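Local coordinates for protein nucleoside phosphorylase, putative (Trypanosoma brucei, PDB 3BJE) that acts as a homodimeric uridine phosphorylase, a nucleoside phosphorylase whose pocket holds uracil and ribose 1-phosphate, at residues Val55-Ile58 with Ser59-Asp63; Thr184-Asp187 with Gln188-Ile191; Ala333-Lys336 with Arg337-Ile341. All coordinates share one frame; numbering follows the deposited sequence.

Contact 1. Residues Val55-Ile58 with Ser59-Asp63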
ATOM      1  N   VAL A  55      -2.006 -17.799  -1.685  1.00 22.60           N
ATOM      2  CA  VAL A  55      -2.553 -18.403  -0.480  1.00 22.17           C
ATOM      3  C   VAL A  55      -2.940 -19.862  -0.751  1.00 22.28           C
ATOM      4  O   VAL A  55      -2.613 -20.753   0.026  1.00 21.65           O
ATOM      5  CB  VAL A  55      -3.774 -17.613   0.049  1.00 23.77           C
ATOM      6  CG1 VAL A  55      -4.539 -18.410   1.097  1.00 21.74           C
ATOM      7  CG2 VAL A  55      -3.325 -16.260   0.633  1.00 21.63           C
ATOM      8  N   ASP A  56      -3.619 -20.100  -1.863  1.00 22.46           N
ATOM      9  CA  ASP A  56      -4.034 -21.469  -2.200  1.00 24.29           C
ATOM     10  C   ASP A  56      -2.873 -22.380  -2.555  1.00 24.91           C
ATOM     11  O   ASP A  56      -2.914 -23.583  -2.281  1.00 24.84           O
ATOM     12  CB  ASP A  56      -5.046 -21.450  -3.337  1.00 27.69           C
ATOM     13  CG  ASP A  56      -6.405 -20.963  -2.886  1.00 27.55           C
ATOM     14  OD1 ASP A  56      -6.610 -20.826  -1.664  1.00 34.53           O
ATOM     15  OD2 ASP A  56      -7.268 -20.740  -3.745  1.00 38.29           O
ATOM     16  N   VAL A  57      -1.828 -21.811  -3.145  1.00 24.37           N
ATOM     17  CA  VAL A  57      -0.643 -22.580  -3.476  1.00 24.29           C
ATOM     18  C   VAL A  57       0.015 -23.071  -2.182  1.00 21.86           C
ATOM     19  O   VAL A  57       0.373 -24.249  -2.051  1.00 22.96           O
ATOM     20  CB  VAL A  57       0.373 -21.771  -4.327  1.00 25.23           C
ATOM     21  CG1 VAL A  57       1.479 -22.696  -4.818  1.00 26.35           C
ATOM     22  CG2 VAL A  57      -0.321 -21.073  -5.502  1.00 25.29           C
ATOM     23  N   ILE A  58       0.147 -22.174  -1.213  1.00 20.14           N
ATOM     24  CA  ILE A  58       0.754 -22.503   0.067  1.00 20.73           C
ATOM     25  C   ILE A  58      -0.116 -23.473   0.875  1.00 21.05           C
ATOM     26  O   ILE A  58       0.385 -24.440   1.428  1.00 20.95           O
ATOM     27  CB  ILE A  58       1.058 -21.236   0.891  1.00 22.43           C
ATOM     28  CG1 ILE A  58       2.176 -20.461   0.200  1.00 21.71           C
ATOM     29  CG2 ILE A  58       1.471 -21.597   2.311  1.00 22.65           C
ATOM     30  CD1 ILE A  58       2.484 -19.110   0.842  1.00 24.83           C
ATOM     31  N   SER A  59      -1.412 -23.231   0.942  1.00 20.85           N
ATOM     32  CA  SER A  59      -2.262 -24.067   1.807  1.00 21.32           C
ATOM     33  C   SER A  59      -2.336 -25.489   1.282  1.00 21.42           C
ATOM     34  O   SER A  59      -2.618 -26.416   2.044  1.00 21.50           O
ATOM     35  CB  SER A  59      -3.662 -23.482   1.978  1.00 22.70           C
ATOM     36  OG  SER A  59      -4.393 -23.528   0.780  1.00 23.16           O
ATOM     37  N   GLY A  60      -2.063 -25.663  -0.007  1.00 21.76           N
ATOM     38  CA  GLY A  60      -1.986 -26.995  -0.604  1.00 22.07           C
ATOM     39  C   GLY A  60      -0.875 -27.849  -0.016  1.00 22.68           C
ATOM     40  O   GLY A  60      -0.912 -29.068  -0.127  1.00 22.63           O
ATOM     41  N   TYR A  61       0.113 -27.209   0.603  1.00 22.30           N
ATOM     42  CA  TYR A  61       1.218 -27.909   1.265  1.00 21.71           C
ATOM     43  C   TYR A  61       0.929 -28.227   2.729  1.00 20.65           C
ATOM     44  O   TYR A  61       1.700 -28.934   3.366  1.00 20.08           O
ATOM     45  CB  TYR A  61       2.517 -27.087   1.176  1.00 24.76           C
ATOM     46  CG  TYR A  61       3.092 -27.040  -0.214  1.00 27.74           C
ATOM     47  CD1 TYR A  61       2.690 -26.073  -1.114  1.00 26.88           C
ATOM     48  CD2 TYR A  61       4.032 -27.979  -0.633  1.00 32.92           C
ATOM     49  CE1 TYR A  61       3.202 -26.024  -2.400  1.00 31.02           C
ATOM     50  CE2 TYR A  61       4.559 -27.942  -1.924  1.00 33.49           C
ATOM     51  CZ  TYR A  61       4.140 -26.958  -2.802  1.00 31.88           C
ATOM     52  OH  TYR A  61       4.650 -26.916  -4.083  1.00 33.96           O
ATOM     53  N   PHE A  62      -0.168 -27.699   3.278  1.00 18.68           N
ATOM     54  CA  PHE A  62      -0.562 -28.050   4.631  1.00 19.15           C
ATOM     55  C   PHE A  62      -0.936 -29.524   4.685  1.00 19.46           C
ATOM     56  O   PHE A  62      -1.305 -30.127   3.675  1.00 19.94           O
ATOM     57  CB  PHE A  62      -1.755 -27.212   5.114  1.00 19.63           C
ATOM     58  CG  PHE A  62      -1.465 -25.722   5.280  1.00 19.84           C
ATOM     59  CD1 PHE A  62      -0.180 -25.204   5.180  1.00 23.60           C
ATOM     60  CD2 PHE A  62      -2.508 -24.850   5.586  1.00 18.20           C
ATOM     61  CE1 PHE A  62       0.050 -23.842   5.341  1.00 23.97           C
ATOM     62  CE2 PHE A  62      -2.276 -23.499   5.759  1.00 20.05           C
ATOM     63  CZ  PHE A  62      -1.000 -22.997   5.645  1.00 20.07           C
ATOM     64  N   ASP A  63      -0.834 -30.093   5.875  1.00 19.59           N
ATOM     65  CA  ASP A  63      -1.204 -31.480   6.117  1.00 19.28           C
ATOM     66  C   ASP A  63      -2.617 -31.762   5.597  1.00 19.50           C
ATOM     67  O   ASP A  63      -3.493 -30.906   5.686  1.00 19.87           O
ATOM     68  CB  ASP A  63      -1.140 -31.782   7.615  1.00 18.48           C
ATOM     69  CG  ASP A  63       0.243 -31.578   8.206  1.00 19.03           C
ATOM     70  OD1 ASP A  63       1.236 -31.745   7.470  1.00 18.94           O
ATOM     71  OD2 ASP A  63       0.321 -31.283   9.420  1.00 17.55           O
TER
HETATM   72  O   HOH W   1      -6.426 -21.729   0.812  1.00 35.05           O
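Val-55 O accepts the amide of Ser-59 at 2.9 Å from O to N, a regular helical bond close to the end of helix 54-59. The next bond, from Gly-60 N to Asp-56 O, stretches to 3.2 Å. After that the spacing tightens: Tyr-61 N reaches back to Ile-58 O, three residues away instead of four, and Phe-62 N to Ser-59 O in a type I beta turn running from Ser-59 to Phe-62. The hydroxyl of Ser-59 sits between its own N and carbonyl carbon (chi1 68°), which folds it back over the preceding turn. There OG lies at a weak hydrogen-bonding distance from both Val-55 O and Asp-56 O, between which its one proton is not settled, while one water lies 2.7 Å from Ser-59 OG and donates to Asp-56 OD1. The same carboxylate forms a salt bridge with Arg-77. Two rings leave the turn in different ways. Tyr-61 presents its edge to two carbonyls, CD1 lying 3.1 Å from Val-57 O, while Ile-58 O lies in the ring plane. Phe-62 instead lays a face over Ser-59 CA, 3.8 Å above the ring centre, and its CE1 meets Ile-58 CG2 at 4.0 Å, the branch that chi1 of -68° sets opposite the Ile-58 backbone N. Val-55, Ile-58 and Phe-62 all pack on Val-90 of strand 86-92, whereas Tyr-61 turns to helix 329-348. This is a helix C-terminus unwinding through a type I turn, on the short helix that follows strand 45-49 in the phosphorylase fold.

Contact 2. Residues Thr184-Asp187 with Gln188-Ile191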
ATOM      1  N   THR A 184      18.756   2.542  17.583  1.00 21.46           N
ATOM      2  CA  THR A 184      18.966   1.351  16.787  1.00 19.37           C
ATOM      3  C   THR A 184      20.353   0.811  17.110  1.00 20.71           C
ATOM      4  O   THR A 184      21.163   1.478  17.764  1.00 20.58           O
ATOM      5  CB  THR A 184      18.868   1.646  15.279  1.00 20.67           C
ATOM      6  OG1 THR A 184      19.968   2.463  14.881  1.00 22.85           O
ATOM      7  CG2 THR A 184      17.574   2.382  14.937  1.00 20.69           C
ATOM      8  N   SER A 185      20.618  -0.409  16.660  1.00 19.55           N
ATOM      9  CA  SER A 185      21.909  -1.050  16.886  1.00 17.64           C
ATOM     10  C   SER A 185      23.018  -0.310  16.157  1.00 17.02           C
ATOM     11  O   SER A 185      22.752   0.480  15.249  1.00 17.83           O
ATOM     12  CB  SER A 185      21.867  -2.472  16.366  1.00 17.75           C
ATOM     13  OG  SER A 185      21.754  -2.471  14.951  1.00 19.76           O
ATOM     14  N   LYS A 186      24.258  -0.586  16.546  1.00 17.38           N
ATOM     15  CA  LYS A 186      25.407  -0.033  15.849  1.00 17.31           C
ATOM     16  C   LYS A 186      25.394  -0.415  14.367  1.00 18.55           C
ATOM     17  O   LYS A 186      25.669   0.434  13.503  1.00 19.47           O
ATOM     18  CB  LYS A 186      26.713  -0.491  16.499  1.00 18.90           C
ATOM     19  CG  LYS A 186      26.907  -0.016  17.927  1.00 26.46           C
ATOM     20  CD  LYS A 186      26.964   1.502  18.038  1.00 33.71           C
ATOM     21  CE  LYS A 186      27.458   1.935  19.421  1.00 41.29           C
ATOM     22  NZ  LYS A 186      27.480   3.425  19.576  1.00 45.41           N
ATOM     23  N   ASP A 187      25.058  -1.669  14.058  1.00 18.08           N
ATOM     24  CA  ASP A 187      25.007  -2.092  12.660  1.00 17.64           C
ATOM     25  C   ASP A 187      23.973  -1.283  11.864  1.00 18.13           C
ATOM     26  O   ASP A 187      24.238  -0.829  10.740  1.00 19.40           O
ATOM     27  CB  ASP A 187      24.694  -3.580  12.560  1.00 18.84           C
ATOM     28  CG  ASP A 187      25.896  -4.451  12.830  1.00 19.46           C
ATOM     29  OD1 ASP A 187      27.035  -3.937  12.929  1.00 19.12           O
ATOM     30  OD2 ASP A 187      25.705  -5.682  12.926  1.00 20.32           O
ATOM     31  N   GLN A 188      22.790  -1.092  12.444  1.00 17.34           N
ATOM     32  CA  GLN A 188      21.761  -0.290  11.769  1.00 17.18           C
ATOM     33  C   GLN A 188      22.172   1.187  11.612  1.00 16.59           C
ATOM     34  O   GLN A 188      21.841   1.832  10.604  1.00 18.23           O
ATOM     35  CB  GLN A 188      20.427  -0.399  12.509  1.00 15.60           C
ATOM     36  CG  GLN A 188      19.714  -1.723  12.270  1.00 18.96           C
ATOM     37  CD  GLN A 188      18.343  -1.806  12.897  1.00 17.87           C
ATOM     38  OE1 GLN A 188      17.537  -0.883  12.792  1.00 19.00           O
ATOM     39  NE2 GLN A 188      18.065  -2.929  13.561  1.00 19.61           N
ATOM     40  N   GLN A 189      22.873   1.733  12.603  1.00 17.40           N
ATOM     41  CA  GLN A 189      23.362   3.110  12.492  1.00 19.86           C
ATOM     42  C   GLN A 189      24.343   3.253  11.326  1.00 19.67           C
ATOM     43  O   GLN A 189      24.328   4.268  10.609  1.00 18.88           O
ATOM     44  CB  GLN A 189      24.046   3.551  13.783  1.00 19.64           C
ATOM     45  CG  GLN A 189      23.085   3.838  14.914  1.00 17.10           C
ATOM     46  CD  GLN A 189      23.792   4.072  16.221  1.00 22.43           C
ATOM     47  OE1 GLN A 189      24.768   4.819  16.285  1.00 26.07           O
ATOM     48  NE2 GLN A 189      23.317   3.421  17.278  1.00 22.17           N
ATOM     49  N   GLU A 190      25.193   2.243  11.134  1.00 17.67           N
ATOM     50  CA  GLU A 190      26.163   2.245  10.045  1.00 18.59           C
ATOM     51  C   GLU A 190      25.467   2.139   8.681  1.00 17.83           C
ATOM     52  O   GLU A 190      25.807   2.859   7.741  1.00 18.99           O
ATOM     53  CB  GLU A 190      27.163   1.098  10.239  1.00 21.00           C
ATOM     54  CG  GLU A 190      28.252   1.014   9.176  1.00 20.44           C
ATOM     55  CD  GLU A 190      29.189   2.228   9.125  1.00 24.44           C
ATOM     56  OE1 GLU A 190      29.091   3.162   9.971  1.00 24.88           O
ATOM     57  OE2 GLU A 190      30.035   2.235   8.207  1.00 24.95           O
ATOM     58  N   ILE A 191      24.468   1.261   8.582  1.00 17.31           N
ATOM     59  CA  ILE A 191      23.678   1.161   7.350  1.00 18.82           C
ATOM     60  C   ILE A 191      23.054   2.520   7.022  1.00 17.82           C
ATOM     61  O   ILE A 191      23.170   3.004   5.905  1.00 19.50           O
ATOM     62  CB  ILE A 191      22.578   0.057   7.450  1.00 18.57           C
ATOM     63  CG1 ILE A 191      23.224  -1.330   7.454  1.00 18.14           C
ATOM     64  CG2 ILE A 191      21.568   0.188   6.302  1.00 18.31           C
ATOM     65  CD1 ILE A 191      22.272  -2.477   7.809  1.00 20.51           C
TER
HETATM   66  O   HOH W   2      19.557   3.442  12.186  1.00 30.70           O
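Ser-185 is the N-cap of helix 186-198: its OG accepts the amide N-H of Gln-188 at 3.0 Å from OG to N, a capping bond with an N-H...O angle of 165°. A chi1 of 67° puts OG between the serine's own N and carbonyl carbon, turned to the first helical turn. Behind the cap the regular bonds begin, Gln-189 N to Ser-185 O, Glu-190 N to Lys-186 O and Ile-191 N to Asp-187 O. The packed side belongs to Ile-191 and Asp-187: Ile-191 is buried against strands 161-169, 207-210 and 279-281, its CG1 also 3.5 Å from Asp-187 O, while Asp-187 OD1 takes the amide of Ser-282. The solvent side is looser. Here Lys-186 and Gln-189 run side by side in the same direction, no nearer than 4.2 Å between Lys-186 CD and Gln-189 NE2, and a water bridges Thr-184 OG1 and, weakly, Gln-188 O. Yet Gln-189 does not simply trail outward. With chi1 of -74° its CG lies beside its own backbone N, and the chain, extended beyond CG, runs back past Thr-184 OG1 at 3.4 Å from CG to bring NE2 to Thr-184 O at 2.9 Å, the acceptor lying almost exactly in the amide plane.

Contact 3. Residues Ala333-Lys336 with Arg337-Ile341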
ATOM      1  N   ALA A 333       8.081 -22.914 -10.367  1.00 23.36           N
ATOM      2  CA  ALA A 333       8.933 -23.998  -9.868  1.00 22.60           C
ATOM      3  C   ALA A 333       9.792 -23.550  -8.687  1.00 22.74           C
ATOM      4  O   ALA A 333       9.946 -24.280  -7.700  1.00 22.80           O
ATOM      5  CB  ALA A 333       9.816 -24.534 -10.993  1.00 22.29           C
ATOM      6  N   ALA A 334      10.359 -22.353  -8.796  1.00 21.94           N
ATOM      7  CA  ALA A 334      11.152 -21.792  -7.712  1.00 21.34           C
ATOM      8  C   ALA A 334      10.279 -21.559  -6.487  1.00 21.79           C
ATOM      9  O   ALA A 334      10.678 -21.876  -5.368  1.00 23.13           O
ATOM     10  CB  ALA A 334      11.833 -20.489  -8.154  1.00 21.71           C
ATOM     11  N   MET A 335       9.075 -21.035  -6.708  1.00 23.72           N
ATOM     12  CA  MET A 335       8.173 -20.737  -5.603  1.00 24.23           C
ATOM     13  C   MET A 335       7.753 -22.019  -4.886  1.00 24.43           C
ATOM     14  O   MET A 335       7.638 -22.021  -3.669  1.00 25.94           O
ATOM     15  CB  MET A 335       6.951 -19.947  -6.088  1.00 25.44           C
ATOM     16  CG  MET A 335       6.112 -19.338  -4.971  1.00 27.95           C
ATOM     17  SD  MET A 335       7.026 -18.243  -3.851  1.00 24.28           S
ATOM     18  CE  MET A 335       7.303 -16.793  -4.884  1.00 25.33           C
ATOM     19  N   LYS A 336       7.572 -23.120  -5.622  1.00 23.62           N
ATOM     20  CA  LYS A 336       7.231 -24.395  -4.987  1.00 24.62           C
ATOM     21  C   LYS A 336       8.340 -24.853  -4.028  1.00 23.00           C
ATOM     22  O   LYS A 336       8.057 -25.277  -2.914  1.00 25.23           O
ATOM     23  CB  LYS A 336       6.909 -25.469  -6.035  1.00 25.50           C
ATOM     24  CG  LYS A 336       5.591 -25.200  -6.746  1.00 30.00           C
ATOM     25  CD  LYS A 336       5.178 -26.308  -7.695  1.00 33.21           C
ATOM     26  CE  LYS A 336       4.198 -25.782  -8.763  1.00 39.46           C
ATOM     27  NZ  LYS A 336       3.090 -24.943  -8.202  1.00 43.32           N
ATOM     28  N   ARG A 337       9.598 -24.717  -4.441  1.00 23.78           N
ATOM     29  CA  ARG A 337      10.723 -25.081  -3.567  1.00 23.00           C
ATOM     30  C   ARG A 337      10.755 -24.184  -2.341  1.00 23.23           C
ATOM     31  O   ARG A 337      10.988 -24.636  -1.231  1.00 24.19           O
ATOM     32  CB  ARG A 337      12.061 -24.952  -4.298  1.00 22.77           C
ATOM     33  CG  ARG A 337      12.233 -25.913  -5.456  1.00 20.25           C
ATOM     34  CD  ARG A 337      13.660 -25.859  -5.979  1.00 23.88           C
ATOM     35  NE  ARG A 337      13.923 -24.624  -6.715  1.00 23.03           N
ATOM     36  CZ  ARG A 337      13.726 -24.463  -8.022  1.00 24.89           C
ATOM     37  NH1 ARG A 337      13.274 -25.451  -8.791  1.00 28.49           N
ATOM     38  NH2 ARG A 337      14.003 -23.293  -8.577  1.00 26.39           N
ATOM     39  N   CYS A 338      10.532 -22.893  -2.553  1.00 21.63           N
ATOM     40  CA  CYS A 338      10.684 -21.920  -1.487  1.00 22.84           C
ATOM     41  C   CYS A 338       9.539 -22.005  -0.485  1.00 22.51           C
ATOM     42  O   CYS A 338       9.741 -21.723   0.696  1.00 23.65           O
ATOM     43  CB  CYS A 338      10.807 -20.515  -2.064  1.00 24.25           C
ATOM     44  SG  CYS A 338      12.361 -20.320  -2.973  1.00 22.40           S
ATOM     45  N   ILE A 339       8.346 -22.369  -0.956  1.00 22.22           N
ATOM     46  CA  ILE A 339       7.216 -22.574  -0.047  1.00 21.77           C
ATOM     47  C   ILE A 339       7.574 -23.657   0.964  1.00 22.96           C
ATOM     48  O   ILE A 339       7.389 -23.474   2.164  1.00 21.87           O
ATOM     49  CB  ILE A 339       5.913 -22.938  -0.777  1.00 21.34           C
ATOM     50  CG1 ILE A 339       5.378 -21.727  -1.546  1.00 21.57           C
ATOM     51  CG2 ILE A 339       4.836 -23.429   0.222  1.00 20.33           C
ATOM     52  CD1 ILE A 339       4.323 -22.081  -2.581  1.00 23.66           C
ATOM     53  N   LYS A 340       8.093 -24.784   0.481  1.00 23.29           N
ATOM     54  CA  LYS A 340       8.463 -25.873   1.375  1.00 25.55           C
ATOM     55  C   LYS A 340       9.561 -25.443   2.340  1.00 24.76           C
ATOM     56  O   LYS A 340       9.509 -25.734   3.530  1.00 25.14           O
ATOM     57  CB  LYS A 340       8.926 -27.104   0.592  1.00 26.72           C
ATOM     58  CG  LYS A 340       9.097 -28.305   1.487  1.00 34.73           C
ATOM     59  CD  LYS A 340       9.521 -29.545   0.716  1.00 39.54           C
ATOM     60  CE  LYS A 340       9.724 -30.733   1.658  1.00 44.17           C
ATOM     61  NZ  LYS A 340      10.671 -30.406   2.761  1.00 46.31           N
ATOM     62  N   ILE A 341      10.563 -24.751   1.817  1.00 23.29           N
ATOM     63  CA  ILE A 341      11.653 -24.242   2.642  1.00 23.76           C
ATOM     64  C   ILE A 341      11.124 -23.331   3.764  1.00 21.86           C
ATOM     65  O   ILE A 341      11.565 -23.440   4.910  1.00 24.33           O
ATOM     66  CB  ILE A 341      12.690 -23.479   1.768  1.00 24.28           C
ATOM     67  CG1 ILE A 341      13.540 -24.474   0.973  1.00 23.48           C
ATOM     68  CG2 ILE A 341      13.561 -22.554   2.611  1.00 21.52           C
ATOM     69  CD1 ILE A 341      14.287 -23.860  -0.198  1.00 22.16           C
TER
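A chi1 of -65° sets Arg-337 CG beside its backbone N, and a bend at chi3 (-73°) then turns the guanidinium back along the helix onto Ala-333 and Ala-334. One face of the flat group lies over this backbone: Ala-334 CA is 3.3 Å from NH2 of Arg-337, and Ala-333 O stands above the same face, nearer its rim than its centre. Ala-334 CB follows at 3.6 Å from Arg-337 NH2. The end of the side chain is also fixed from outside, since NE donates to Gln-237 OE1. A second set of side chains leaves another side of the helix. Met-335, with CG opposite its own N and further bends along the chain, meets Ile-339 at about a right angle, CG to CD1 at 4.1 Å. Ile-339 also rides close on the carbonyl its own N-H is hydrogen-bonded to, CG1 lying 3.1 Å from Met-335 O. Beneath these side chains the backbone bonds are uneven: Ile-339 N to Met-335 O is short at 2.8 Å, whereas Arg-337 N to Ala-333 O and Lys-340 N to Lys-336 O are weak. Met-335 and Ile-339 both rest on Leu-146 of strand 142-151, with the side chain of Met-335 about 6 Å from the bound ribose 1-phosphate, while Ile-341 leans on helix 213-228. The helix is thus amphipathic, apolar toward strand and neighbouring helix, with Lys-336 and Lys-340 exposed. Ala-333 O lies over the guanidinium face and not in the plane of its N-H groups, so any attraction there would be electrostatic and probably modest.

In the fold
From the N terminus, contact 1 comes first, where helix 54-59 runs out into the loop leading to strand 69-73. Contact 2 follows at the start of helix 186-198, which packs on strands 161-169, 207-210 and 279-281; contact 3 lies within helix 329-348 near the C terminus. Each spans only neighbouring turns, so none closes a long loop, and the three follow in series without nesting or crossing. Contacts 1 and 3 nevertheless meet, their centres 11 Å apart: Val-57 and Ile-58, with Tyr-61 from the following loop, pack on Ile-339, joining helix 54-59 and its exit to helix 329-348. Contact 2 lies across the chain's centre, its nearest atoms about 26 Å from contact 1 and 22 Å from contact 3.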